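Local coordinates for AB hydrolase-1 domain-containing protein (Streptococcus mutans, PDB 4L9A) that probably hydrolyses carboxylic esters, as an alpha/beta hydrolase with carboxylesterase character from a cariogenic pathogen, at residues 59-64 and 188-193. Numbering follows the deposited sequence.
Sequences FANIID and SQQFKQ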
loop_
_atom_site.group_PDB
_atom_site.type_symbol
_atom_site.label_atom_id
_atom_site.label_comp_id
_atom_site.label_asym_id
_atom_site.label_seq_id
_atom_site.Cartn_x
_atom_site.Cartn_y
_atom_site.Cartn_z
ATOM N N PHE A 59 8.433 -2.062 0.707
ATOM C CA PHE A 59 8.734 -0.748 0.151
ATOM C C PHE A 59 10.201 -0.340 0.297
ATOM O O PHE A 59 10.534 0.840 0.188
ATOM C CB PHE A 59 7.830 0.304 0.801
ATOM C CG PHE A 59 6.418 0.296 0.277
ATOM C CD1 PHE A 59 6.099 0.975 -0.898
ATOM C CD2 PHE A 59 5.410 -0.371 0.959
ATOM C CE1 PHE A 59 4.791 0.968 -1.397
ATOM C CE2 PHE A 59 4.097 -0.381 0.471
ATOM C CZ PHE A 59 3.792 0.287 -0.706
ATOM N N ALA A 60 11.077 -1.312 0.525
ATOM C CA ALA A 60 12.485 -1.023 0.806
ATOM C C ALA A 60 13.156 -0.136 -0.242
ATOM O O ALA A 60 13.921 0.777 0.096
ATOM C CB ALA A 60 13.274 -2.329 0.989
ATOM N N ASN A 61 12.872 -0.409 -1.511
ATOM C CA ASN A 61 13.464 0.347 -2.613
ATOM C C ASN A 61 13.025 1.815 -2.679
ATOM O O ASN A 61 13.696 2.638 -3.303
ATOM C CB ASN A 61 13.191 -0.345 -3.954
ATOM C CG ASN A 61 13.977 -1.639 -4.119
ATOM O OD1 ASN A 61 14.959 -1.884 -3.408
ATOM N ND2 ASN A 61 13.553 -2.472 -5.069
ATOM N N ILE A 62 11.897 2.145 -2.058
ATOM C CA ILE A 62 11.515 3.555 -1.939
ATOM C C ILE A 62 12.084 4.168 -0.647
ATOM O O ILE A 62 12.697 5.247 -0.657
ATOM C CB ILE A 62 9.986 3.746 -1.998
ATOM C CG1 ILE A 62 9.461 3.359 -3.396
ATOM C CG2 ILE A 62 9.636 5.199 -1.682
ATOM C CD1 ILE A 62 7.931 3.366 -3.526
ATOM N N ILE A 63 11.887 3.458 0.458
ATOM C CA ILE A 63 12.368 3.908 1.768
ATOM C C ILE A 63 13.855 4.224 1.733
ATOM O O ILE A 63 14.271 5.312 2.131
ATOM C CB ILE A 63 12.030 2.875 2.873
ATOM C CG1 ILE A 63 10.514 2.847 3.084
ATOM C CG2 ILE A 63 12.714 3.240 4.209
ATOM C CD1 ILE A 63 9.992 1.581 3.743
ATOM N N ASP A 64 14.655 3.289 1.235
ATOM C CA ASP A 64 16.098 3.498 1.178
ATOM C C ASP A 64 16.500 4.748 0.408
ATOM O O ASP A 64 17.578 5.289 0.637
ATOM C CB ASP A 64 16.804 2.291 0.569
ATOM C CG ASP A 64 16.746 1.076 1.466
ATOM O OD1 ASP A 64 16.393 1.240 2.654
ATOM O OD2 ASP A 64 17.045 -0.036 0.981
ATOM N N SER A 188 20.102 -9.403 -2.869
ATOM C CA SER A 188 19.917 -10.723 -2.293
ATOM C C SER A 188 19.490 -10.596 -0.828
ATOM O O SER A 188 18.654 -11.364 -0.342
ATOM C CB SER A 188 21.205 -11.540 -2.412
ATOM O OG SER A 188 22.315 -10.789 -1.955
ATOM N N GLN A 189 20.039 -9.603 -0.137
ATOM C CA GLN A 189 19.734 -9.420 1.279
ATOM C C GLN A 189 18.302 -8.969 1.519
ATOM O O GLN A 189 17.625 -9.481 2.411
ATOM C CB GLN A 189 20.698 -8.426 1.923
ATOM C CG GLN A 189 20.392 -8.147 3.402
ATOM C CD GLN A 189 21.587 -7.563 4.135
ATOM O OE1 GLN A 189 22.697 -7.516 3.599
ATOM N NE2 GLN A 189 21.372 -7.128 5.371
ATOM N N GLN A 190 17.845 -7.991 0.742
ATOM C CA GLN A 190 16.495 -7.470 0.912
ATOM C C GLN A 190 15.472 -8.442 0.346
ATOM O O GLN A 190 14.336 -8.511 0.811
ATOM C CB GLN A 190 16.375 -6.051 0.336
ATOM C CG GLN A 190 17.247 -5.065 1.133
ATOM C CD GLN A 190 17.045 -3.604 0.782
ATOM O OE1 GLN A 190 17.024 -3.224 -0.398
ATOM N NE2 GLN A 190 16.909 -2.762 1.819
ATOM N N PHE A 191 15.895 -9.222 -0.636
ATOM C CA PHE A 191 15.101 -10.349 -1.107
ATOM C C PHE A 191 14.843 -11.357 0.018
ATOM O O PHE A 191 13.698 -11.665 0.331
ATOM C CB PHE A 191 15.817 -11.020 -2.268
ATOM C CG PHE A 191 15.181 -12.304 -2.726
ATOM C CD1 PHE A 191 15.743 -13.525 -2.394
ATOM C CD2 PHE A 191 14.043 -12.291 -3.517
ATOM C CE1 PHE A 191 15.171 -14.713 -2.829
ATOM C CE2 PHE A 191 13.467 -13.472 -3.954
ATOM C CZ PHE A 191 14.033 -14.684 -3.613
ATOM N N LYS A 192 15.907 -11.877 0.626
ATOM C CA LYS A 192 15.724 -12.865 1.689
ATOM C C LYS A 192 14.916 -12.290 2.852
ATOM O O LYS A 192 14.096 -12.981 3.451
ATOM C CB LYS A 192 17.064 -13.440 2.160
ATOM C CG LYS A 192 17.644 -14.498 1.225
ATOM C CD LYS A 192 18.911 -15.137 1.803
ATOM C CE LYS A 192 19.593 -16.077 0.810
ATOM N NZ LYS A 192 18.868 -17.362 0.648
ATOM N N GLN A 193 15.132 -11.015 3.162
ATOM C CA GLN A 193 14.407 -10.385 4.257
ATOM C C GLN A 193 12.918 -10.293 3.881
ATOM O O GLN A 193 12.047 -10.697 4.648
ATOM C CB GLN A 193 15.008 -9.009 4.590
ATOM C CG GLN A 193 14.551 -8.433 5.936
ATOM C CD GLN A 193 14.972 -9.300 7.132
ATOM O OE1 GLN A 193 16.091 -9.807 7.180
ATOM N NE2 GLN A 193 14.065 -9.471 8.095
HETATM O O HOH W 1 17.022 -4.263 -2.605
#
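Gln-190 reaches across from the start of helix 188-206 and meets Ala-60, Asn-61 and Asp-64 of segment 59-64. Its chain runs out extended beyond CG, which carries the amide across to the other segment, although the nearest CA atoms, Ala-60 CA and Gln-190 CA, are 7.6 Å apart. The close-packed part is small: Ala-60 is buried and its side chain also touches Phe-186; its CB lies 3.8 Å from Gln-190 NE2 and 4.0 Å from Gln-190 CD. At the exposed margin Gln-190 NE2 donates to Asp-64 OD2 at 2.9 Å, with an N-H...O angle of 161°. The bond enters the syn lone pair of the carboxylate and stays close to the amide plane; with the two flat groups only 14° from coplanar, it would tend to hold the amide from turning. In this alpha/beta hydrolase fold the short helix 60-63 follows strand 43-47 of the central sheet, while helix 188-206 belongs to the helical insertion between strands 134-141 and 235-239, probably the cap of this fold, so the pair joins a helix beside the sheet to that insertion. At the amide oxygen the fit is looser. Gln-190 OE1 and Asn-61 OD1, both acceptors, stay 3.9 Å apart with their amide planes turned by 50°. A water donates to Asn-61 OD1 at 3.2 Å, but its leg to Gln-190 OE1 is too short to be trusted, which leaves the bridge doubtful. Asn-61 ND2 is bonded instead to the backbone oxygens of Trp-272 and His-185.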